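Local structure of beta-lactamase-like protein (Novosphingobium pentaromativorans US6-1, 6AUF) at residues A[81-86]-A[113-118]; A[203-208]-A[243-248]. The protein probably acts as a subclass B3-type metallo-beta-lactamase, using zinc ions to hydrolyse beta-lactam antibiotics. All coordinates share one frame; numbering follows the deposited sequence. Where two conformers were deposited one is given.

Contact 1. Residues A[81-86]-A[113-118]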
loop_
_atom_site.group_PDB
_atom_site.type_symbol
_atom_site.label_atom_id
_atom_site.label_comp_id
_atom_site.label_asym_id
_atom_site.label_seq_id
_atom_site.Cartn_x
_atom_site.Cartn_y
_atom_site.Cartn_z
ATOM N N ASP A 81 -11.723 -10.239 4.690
ATOM C CA ASP A 81 -12.330 -10.525 5.988
ATOM C C ASP A 81 -11.732 -9.706 7.119
ATOM O O ASP A 81 -12.051 -9.958 8.283
ATOM C CB ASP A 81 -12.209 -12.016 6.333
ATOM C CG ASP A 81 -10.756 -12.479 6.469
ATOM O OD1 ASP A 81 -9.837 -11.651 6.270
ATOM O OD2 ASP A 81 -10.530 -13.674 6.759
ATOM N N ALA A 82 -10.880 -8.733 6.814
ATOM C CA ALA A 82 -10.043 -8.111 7.829
ATOM C C ALA A 82 -10.595 -6.794 8.361
ATOM O O ALA A 82 -9.962 -6.187 9.230
ATOM C CB ALA A 82 -8.628 -7.897 7.276
ATOM N N ALA A 83 -11.754 -6.344 7.883
ATOM C CA ALA A 83 -12.307 -5.065 8.315
ATOM C C ALA A 83 -12.314 -4.926 9.843
ATOM O O ALA A 83 -11.723 -3.977 10.384
ATOM C CB ALA A 83 -13.718 -4.897 7.747
ATOM N N PRO A 84 -12.961 -5.840 10.578
ATOM C CA PRO A 84 -13.010 -5.689 12.047
ATOM C C PRO A 84 -11.638 -5.618 12.704
ATOM O O PRO A 84 -11.473 -4.909 13.704
ATOM C CB PRO A 84 -13.790 -6.932 12.506
ATOM C CG PRO A 84 -14.598 -7.334 11.314
ATOM C CD PRO A 84 -13.740 -7.001 10.114
ATOM N N LEU A 85 -10.645 -6.331 12.174
ATOM C CA LEU A 85 -9.315 -6.284 12.770
ATOM C C LEU A 85 -8.788 -4.854 12.820
ATOM O O LEU A 85 -8.335 -4.387 13.872
ATOM C CB LEU A 85 -8.362 -7.189 11.993
ATOM C CG LEU A 85 -8.461 -8.693 12.257
ATOM C CD1 LEU A 85 -9.886 -9.182 12.109
ATOM C CD2 LEU A 85 -7.550 -9.436 11.301
ATOM N N VAL A 86 -8.852 -4.139 11.690
ATOM C CA VAL A 86 -8.311 -2.786 11.641
ATOM C C VAL A 86 -9.246 -1.814 12.331
ATOM O O VAL A 86 -8.800 -0.860 12.977
ATOM C CB VAL A 86 -8.028 -2.355 10.187
ATOM C CG1 VAL A 86 -9.084 -2.896 9.233
ATOM C CG2 VAL A 86 -7.987 -0.843 10.097
ATOM N N ALA A 113 -7.169 -4.419 -0.604
ATOM C CA ALA A 113 -8.380 -3.618 -0.683
ATOM C C ALA A 113 -9.620 -4.478 -0.506
ATOM O O ALA A 113 -10.739 -3.988 -0.696
ATOM C CB ALA A 113 -8.429 -2.854 -2.021
ATOM N N GLY A 114 -9.443 -5.744 -0.124
ATOM C CA GLY A 114 -10.546 -6.691 -0.131
ATOM C C GLY A 114 -11.754 -6.273 0.690
ATOM O O GLY A 114 -12.881 -6.685 0.390
ATOM N N SER A 115 -11.555 -5.477 1.737
ATOM C CA SER A 115 -12.686 -5.016 2.531
ATOM C C SER A 115 -12.752 -3.495 2.572
ATOM O O SER A 115 -13.188 -2.910 3.562
ATOM C CB SER A 115 -12.666 -5.616 3.945
ATOM O OG SER A 115 -11.398 -5.534 4.570
ATOM N N ILE A 116 -12.333 -2.843 1.488
ATOM C CA ILE A 116 -12.592 -1.414 1.333
ATOM C C ILE A 116 -14.075 -1.130 1.534
ATOM O O ILE A 116 -14.460 -0.171 2.216
ATOM C CB ILE A 116 -12.106 -0.929 -0.049
ATOM C CG1 ILE A 116 -10.587 -0.930 -0.117
ATOM C CG2 ILE A 116 -12.600 0.474 -0.331
ATOM C CD1 ILE A 116 -9.964 0.010 0.881
ATOM N N ALA A 117 -14.927 -1.973 0.952
ATOM C CA ALA A 117 -16.363 -1.731 0.984
ATOM C C ALA A 117 -16.887 -1.754 2.414
ATOM O O ALA A 117 -17.418 -0.755 2.910
ATOM C CB ALA A 117 -17.077 -2.775 0.127
ATOM N N GLU A 118 -16.744 -2.902 3.081
ATOM C CA GLU A 118 -17.176 -3.029 4.469
ATOM C C GLU A 118 -16.498 -1.988 5.353
ATOM O O GLU A 118 -17.119 -1.440 6.272
ATOM C CB GLU A 118 -16.885 -4.447 4.965
ATOM C CG GLU A 118 -17.068 -4.654 6.444
ATOM C CD GLU A 118 -16.786 -6.081 6.865
ATOM O OE1 GLU A 118 -16.320 -6.865 6.014
ATOM O OE2 GLU A 118 -17.037 -6.418 8.042
#
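The carboxylate of Glu118 turns one flat face to the methyl group of Ala83: Ala83 CB lies above the carboxylate carbon, 3.4 Å from Glu118 CD, and is equidistant from the two oxygens, 3.7 Å from each of Glu118 OE1 and OE2. On that same side, beyond OE2, the Pro84 side chain crosses that of Glu118 at about a right angle, Pro84 CD 3.9 Å from Glu118 OE2. In the metallo-beta-lactamase fold, helices 83-91 and 116-121 start after the neighbouring parallel strands 72-75 and 100-104; here their first turns meet, and 113-118 follows the zinc ligands Asp111 and His112 in sequence. In Glu118, chi1 170° puts CG, anti to the backbone N, beside the Ala83 methyl, and the extended chain beyond it carries the carboxylate over that methyl. One of two deposited conformers of Glu118 is described. The junction is van der Waals packing, with no hydrogen bond between the segments. Ser115, at the N-cap of helix 116-121, makes no capping bond; its OG instead bonds to Pro79 O, while its backbone N is held by Ser77 OG. Ser115 OG approaches Ala83 N to 3.4 Å, but the angle is too poor for a hydrogen bond.

Contact 2. Residues A[203-208]-A[243-248]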
loop_
_atom_site.group_PDB
_atom_site.type_symbol
_atom_site.label_atom_id
_atom_site.label_comp_id
_atom_site.label_asym_id
_atom_site.label_seq_id
_atom_site.Cartn_x
_atom_site.Cartn_y
_atom_site.Cartn_z
ATOM N N CYS A 203 10.704 16.634 11.476
ATOM C CA CYS A 203 9.751 16.223 10.459
ATOM C C CYS A 203 10.432 15.306 9.463
ATOM O O CYS A 203 11.613 15.474 9.151
ATOM C CB CYS A 203 9.158 17.430 9.740
ATOM S SG CYS A 203 8.200 18.526 10.820
ATOM N N ARG A 204 9.680 14.325 8.988
ATOM C CA ARG A 204 10.168 13.329 8.060
ATOM C C ARG A 204 9.084 13.092 7.029
ATOM O O ARG A 204 7.890 13.186 7.331
ATOM C CB ARG A 204 10.499 11.999 8.750
ATOM C CG ARG A 204 11.399 12.118 9.945
ATOM C CD ARG A 204 12.757 12.652 9.556
ATOM N NE ARG A 204 13.733 12.235 10.549
ATOM C CZ ARG A 204 14.917 12.802 10.726
ATOM N NH1 ARG A 204 15.272 13.834 9.971
ATOM N NH2 ARG A 204 15.735 12.336 11.664
ATOM N N MET A 205 9.504 12.778 5.814
ATOM C CA MET A 205 8.566 12.381 4.788
ATOM C C MET A 205 8.369 10.877 4.861
ATOM O O MET A 205 9.337 10.114 4.831
ATOM C CB MET A 205 9.068 12.794 3.412
ATOM C CG MET A 205 9.219 14.274 3.267
ATOM S SD MET A 205 7.634 15.110 3.406
ATOM C CE MET A 205 6.682 14.268 2.135
ATOM N N ILE A 206 7.136 10.466 4.979
ATOM C CA ILE A 206 6.771 9.062 4.904
ATOM C C ILE A 206 6.352 8.739 3.475
ATOM O O ILE A 206 5.674 9.527 2.799
ATOM C CB ILE A 206 5.666 8.748 5.928
ATOM C CG1 ILE A 206 6.258 8.839 7.334
ATOM C CG2 ILE A 206 5.072 7.369 5.692
ATOM C CD1 ILE A 206 5.266 9.117 8.392
ATOM N N ALA A 207 6.803 7.590 2.994
ATOM C CA ALA A 207 6.450 7.090 1.675
ATOM C C ALA A 207 5.828 5.715 1.856
ATOM O O ALA A 207 6.516 4.767 2.245
ATOM C CB ALA A 207 7.673 7.031 0.761
ATOM N N TYR A 208 4.523 5.615 1.604
ATOM C CA TYR A 208 3.838 4.328 1.522
ATOM C C TYR A 208 3.961 3.838 0.075
ATOM O O TYR A 208 3.070 4.014 -0.768
ATOM C CB TYR A 208 2.394 4.472 1.988
ATOM C CG TYR A 208 1.655 3.161 2.169
ATOM C CD1 TYR A 208 2.226 2.105 2.887
ATOM C CD2 TYR A 208 0.373 2.982 1.636
ATOM C CE1 TYR A 208 1.556 0.899 3.048
ATOM C CE2 TYR A 208 -0.305 1.780 1.791
ATOM C CZ TYR A 208 0.294 0.745 2.496
ATOM O OH TYR A 208 -0.373 -0.442 2.656
ATOM N N PRO A 243 9.811 11.375 -2.246
ATOM C CA PRO A 243 10.348 11.849 -0.963
ATOM C C PRO A 243 10.116 10.766 0.076
ATOM O O PRO A 243 8.993 10.293 0.260
ATOM C CB PRO A 243 9.543 13.120 -0.681
ATOM C CG PRO A 243 8.301 12.972 -1.479
ATOM C CD PRO A 243 8.646 12.159 -2.689
ATOM N N CYS A 244 11.201 10.336 0.727
ATOM C CA CYS A 244 11.180 9.040 1.386
ATOM C C CYS A 244 12.196 8.989 2.528
ATOM O O CYS A 244 13.248 8.369 2.437
ATOM C CB CYS A 244 11.463 7.947 0.355
ATOM S SG CYS A 244 11.401 6.224 0.880
ATOM N N ASP A 245 11.886 9.667 3.635
ATOM C CA ASP A 245 12.652 9.466 4.864
ATOM C C ASP A 245 12.320 8.125 5.504
ATOM O O ASP A 245 13.216 7.416 5.987
ATOM C CB ASP A 245 12.369 10.592 5.848
ATOM C CG ASP A 245 13.039 11.882 5.458
ATOM O OD1 ASP A 245 14.284 11.892 5.306
ATOM O OD2 ASP A 245 12.310 12.885 5.314
ATOM N N ILE A 246 11.041 7.759 5.519
ATOM C CA ILE A 246 10.585 6.541 6.177
ATOM C C ILE A 246 9.789 5.730 5.168
ATOM O O ILE A 246 8.673 6.115 4.796
ATOM C CB ILE A 246 9.742 6.842 7.424
ATOM C CG1 ILE A 246 10.607 7.509 8.488
ATOM C CG2 ILE A 246 9.103 5.568 7.943
ATOM C CD1 ILE A 246 9.800 8.111 9.602
ATOM N N LEU A 247 10.344 4.603 4.745
ATOM C CA LEU A 247 9.657 3.727 3.813
ATOM C C LEU A 247 8.653 2.835 4.536
ATOM O O LEU A 247 8.950 2.269 5.588
ATOM C CB LEU A 247 10.667 2.860 3.061
ATOM C CG LEU A 247 10.027 1.832 2.136
ATOM C CD1 LEU A 247 9.283 2.569 1.026
ATOM C CD2 LEU A 247 11.072 0.896 1.575
ATOM N N VAL A 248 7.461 2.700 3.959
ATOM C CA VAL A 248 6.457 1.767 4.455
ATOM C C VAL A 248 5.828 1.080 3.250
ATOM O O VAL A 248 5.563 1.725 2.234
ATOM C CB VAL A 248 5.391 2.475 5.328
ATOM C CG1 VAL A 248 4.510 1.452 6.044
ATOM C CG2 VAL A 248 6.052 3.399 6.333
#
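Strands 203-208 and 246-248 run parallel, 19° between their directions, and their ladder passes from Ile246 N to Met205 O, from Ala207 N to Ile246 O (3.0 Å, 174°) and from Val248 N to Ala207 O (2.8 Å). Asp245 extends it: CG, anti to its carbonyl carbon, brings OD2 onto Met205 N at 2.9 Å and a nearly straight 177°, through the anti lone pair. Its own backbone N adds a weak second bond to Met205 O. The Met205 chain, bent at chi2 and chi3, crosses Pro243 obliquely, Met205 CG 4.1 Å from Pro243 CB. On one face of the sheet Ile206 lies alongside Ile246 and Val248; Tyr50 of strand 47-50 packs on both isoleucines. On that face too, Tyr208 sets CD1 4.0 Å from Val248 CG1 and bonds through OH to Asp76 OD2. From the other face the Ala207 CB methyl meets Cys244 SG at 3.8 Å, in the disulfide to Cys273 that ties the loop leading into the edge strand to helix 272-292. Tyr208, ending the first strand, lies near the zinc ligand His112. Strand 203-208, helix 226-241 and strand 246-248 form a beta-alpha-beta crossover in the five-stranded sheet of the metallo-beta-lactamase alpha-beta/beta-alpha sandwich.

How the contacts relate
Both contacts are largely buried, each with an exposed proline at its margin, yet they lie on opposite sides of the chain's centre, about 25 Å apart between centres, and share no helix or strand. Contact 1 joins two helix starts that follow strands of the seven-stranded sheet; its small interface of 186 Å² is packing alone, of methyl, ring and carboxylate. Contact 2 buries 562 Å² at the border of the five-stranded sheet, where directional hydrogen bonds of the backbone and of one carboxylate set the register. Both border the zinc-ligand region, contact 1 mainly through sequence, since 113-118 directly follows Asp111 and His112, and contact 2 through space, by way of Tyr208.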